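Long-range contact in autoinducer 2 sensor kinase/phosphatase luxQ (Vibrio cholerae, PDB 3C38), which autophosphorylates and feeds a phosphorelay to LuxU and LuxO at low cell density, and turns phosphatase when autoinducer 2 is present in complex with LuxP: residues Y203-S207 against V234-Q238. Numbering follows the deposited sequence.
Sequences YVVHS and VYSIQ
The phenol ring of Y235 lies with one face against the backbone of V205, whose CA sits 4.3 Å above the ring plane, over its centre; the carbonyl oxygen of V204 and OG of S207 approach the ring obliquely. This is helix-on-sheet packing in the periplasmic sensor domain of LuxQ, whose family belongs to the Cache clan: the end of the short helix 201-205 rests on strand 228-239, an inner strand of the four-stranded antiparallel sheet. The side-chain packing is apolar and mostly buried, but backbone carbonyls line the ring. Y235 and I237, two residues apart on the strand, both direct their CB toward the helix, whereas S236 between them points away. In Y235, CG stands anti to the carbonyl carbon (chi1 -64°), which brings the ring alongside the carbonyls of V204 and V205. The V204 and Y235 side chains run past each other in opposite directions, CG1 of V204 lying 3.8 Å from CB of Y235. CG1 of V205 makes a looser contact, 4.3 Å from CE1 of Y235. The hydroxyl of Y235 ends 3.5 Å from the carbonyl oxygen of V205, but its weak hydrogen bond goes to the backbone oxygen of D185. Y199 touches both V204 and I237, and V218 of the adjacent strand 216-225 touches Y235. Where the helix ends, S207 turns its OG back to the carbonyl oxygen of V204 in a hydrogen bond whose modelled length is doubtfully short. CD1 of I237 lies 3.2 Å from CG2 of V204, closer than usual van der Waals contact, so this methyl's exact placement is doubtful.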
ATOM      1  N   TYR A 203       6.182 -24.227  -4.115  1.00 43.44           N
ATOM      2  CA  TYR A 203       7.622 -24.478  -4.062  1.00 43.18           C
ATOM      3  C   TYR A 203       8.376 -23.188  -3.739  1.00 44.18           C
ATOM      4  O   TYR A 203       9.236 -23.153  -2.863  1.00 44.70           O
ATOM      5  CB  TYR A 203       8.114 -25.018  -5.405  1.00 40.98           C
ATOM      6  CG  TYR A 203       9.601 -24.822  -5.620  1.00 41.91           C
ATOM      7  CD1 TYR A 203      10.545 -25.553  -4.884  1.00 40.06           C
ATOM      8  CD2 TYR A 203      10.069 -23.867  -6.526  1.00 42.12           C
ATOM      9  CE1 TYR A 203      11.914 -25.328  -5.054  1.00 40.85           C
ATOM     10  CE2 TYR A 203      11.440 -23.634  -6.701  1.00 39.65           C
ATOM     11  CZ  TYR A 203      12.351 -24.363  -5.964  1.00 40.73           C
ATOM     12  OH  TYR A 203      13.698 -24.115  -6.122  1.00 39.80           O
ATOM     13  N   VAL A 204       8.059 -22.137  -4.485  1.00 43.64           N
ATOM     14  CA  VAL A 204       8.671 -20.838  -4.287  1.00 42.91           C
ATOM     15  C   VAL A 204       8.506 -20.351  -2.840  1.00 44.57           C
ATOM     16  O   VAL A 204       9.482 -19.896  -2.247  1.00 43.09           O
ATOM     17  CB  VAL A 204       8.054 -19.797  -5.227  1.00 41.68           C
ATOM     18  CG1 VAL A 204       8.725 -18.456  -5.024  1.00 41.57           C
ATOM     19  CG2 VAL A 204       8.177 -20.261  -6.675  1.00 41.45           C
ATOM     20  N   VAL A 205       7.308 -20.440  -2.250  1.00 45.55           N
ATOM     21  CA  VAL A 205       7.192 -19.948  -0.872  1.00 49.16           C
ATOM     22  C   VAL A 205       7.873 -20.807   0.166  1.00 51.83           C
ATOM     23  O   VAL A 205       8.414 -20.268   1.127  1.00 53.15           O
ATOM     24  CB  VAL A 205       5.734 -19.693  -0.329  1.00 47.31           C
ATOM     25  CG1 VAL A 205       5.118 -18.501  -1.018  1.00 47.94           C
ATOM     26  CG2 VAL A 205       4.878 -20.923  -0.433  1.00 45.95           C
ATOM     27  N   HIS A 206       7.859 -22.124   0.017  1.00 51.88           N
ATOM     28  CA  HIS A 206       8.528 -22.908   1.040  1.00 51.52           C
ATOM     29  C   HIS A 206       9.956 -23.216   0.655  1.00 51.81           C
ATOM     30  O   HIS A 206      10.566 -24.109   1.224  1.00 50.91           O
ATOM     31  CB  HIS A 206       7.794 -24.210   1.318  1.00 51.19           C
ATOM     32  CG  HIS A 206       6.365 -24.030   1.707  1.00 52.86           C
ATOM     33  ND1 HIS A 206       5.337 -24.039   0.789  1.00 55.27           N
ATOM     34  CD2 HIS A 206       5.783 -23.872   2.920  1.00 54.83           C
ATOM     35  CE1 HIS A 206       4.184 -23.902   1.418  1.00 55.49           C
ATOM     36  NE2 HIS A 206       4.424 -23.799   2.712  1.00 56.14           N
ATOM     37  N   SER A 207      10.499 -22.477  -0.302  1.00 53.16           N
ATOM     38  CA  SER A 207      11.866 -22.718  -0.743  1.00 56.72           C
ATOM     39  C   SER A 207      12.903 -22.141   0.212  1.00 60.10           C
ATOM     40  O   SER A 207      12.599 -21.255   1.016  1.00 61.28           O
ATOM     41  CB  SER A 207      12.081 -22.125  -2.133  1.00 56.66           C
ATOM     42  OG  SER A 207      11.802 -20.736  -2.138  1.00 57.19           O
ATOM     43  N   VAL A 234       9.635 -10.733  -0.085  1.00 27.28           N
ATOM     44  CA  VAL A 234       9.538 -10.857  -1.519  1.00 27.83           C
ATOM     45  C   VAL A 234      10.460 -11.969  -2.008  1.00 28.95           C
ATOM     46  O   VAL A 234      11.683 -11.888  -1.860  1.00 28.19           O
ATOM     47  CB  VAL A 234       9.922  -9.555  -2.225  1.00 28.81           C
ATOM     48  CG1 VAL A 234       9.923  -9.780  -3.741  1.00 26.63           C
ATOM     49  CG2 VAL A 234       8.930  -8.437  -1.842  1.00 30.07           C
ATOM     50  N   TYR A 235       9.864 -13.013  -2.574  1.00 30.25           N
ATOM     51  CA  TYR A 235      10.637 -14.122  -3.115  1.00 31.56           C
ATOM     52  C   TYR A 235      10.891 -13.811  -4.580  1.00 31.22           C
ATOM     53  O   TYR A 235       9.946 -13.523  -5.335  1.00 30.08           O
ATOM     54  CB  TYR A 235       9.870 -15.437  -2.991  1.00 32.14           C
ATOM     55  CG  TYR A 235       9.613 -15.869  -1.567  1.00 34.69           C
ATOM     56  CD1 TYR A 235       8.463 -15.472  -0.896  1.00 35.64           C
ATOM     57  CD2 TYR A 235      10.531 -16.674  -0.885  1.00 35.72           C
ATOM     58  CE1 TYR A 235       8.227 -15.865   0.418  1.00 38.72           C
ATOM     59  CE2 TYR A 235      10.310 -17.068   0.423  1.00 37.39           C
ATOM     60  CZ  TYR A 235       9.157 -16.661   1.070  1.00 39.53           C
ATOM     61  OH  TYR A 235       8.939 -17.034   2.375  1.00 41.11           O
ATOM     62  N   SER A 236      12.160 -13.838  -4.974  1.00 30.75           N
ATOM     63  CA  SER A 236      12.534 -13.557  -6.354  1.00 34.39           C
ATOM     64  C   SER A 236      13.106 -14.842  -6.941  1.00 36.64           C
ATOM     65  O   SER A 236      13.960 -15.492  -6.331  1.00 37.84           O
ATOM     66  CB  SER A 236      13.562 -12.415  -6.427  1.00 32.94           C
ATOM     67  OG  SER A 236      14.771 -12.760  -5.773  1.00 35.98           O
ATOM     68  N   ILE A 237      12.627 -15.208  -8.122  1.00 36.80           N
ATOM     69  CA  ILE A 237      13.067 -16.438  -8.746  1.00 41.93           C
ATOM     70  C   ILE A 237      13.867 -16.206 -10.004  1.00 42.89           C
ATOM     71  O   ILE A 237      13.458 -15.453 -10.883  1.00 42.03           O
ATOM     72  CB  ILE A 237      11.863 -17.328  -9.082  1.00 42.52           C
ATOM     73  CG1 ILE A 237      10.805 -17.177  -7.988  1.00 44.29           C
ATOM     74  CG2 ILE A 237      12.294 -18.788  -9.163  1.00 44.94           C
ATOM     75  CD1 ILE A 237       9.509 -17.844  -8.306  1.00 46.13           C
ATOM     76  N   GLN A 238      15.019 -16.861 -10.077  1.00 45.70           N
ATOM     77  CA  GLN A 238      15.880 -16.751 -11.239  1.00 51.22           C
ATOM     78  C   GLN A 238      16.465 -18.124 -11.572  1.00 52.19           C
ATOM     79  O   GLN A 238      16.846 -18.884 -10.680  1.00 52.54           O
ATOM     80  CB  GLN A 238      16.996 -15.743 -10.967  1.00 54.30           C
ATOM     81  CG  GLN A 238      17.327 -14.865 -12.169  1.00 61.31           C
ATOM     82  CD  GLN A 238      16.121 -14.073 -12.673  1.00 63.85           C
ATOM     83  OE1 GLN A 238      15.537 -13.264 -11.942  1.00 67.19           O
ATOM     84  NE2 GLN A 238      15.744 -14.306 -13.926  1.00 65.39           N
TER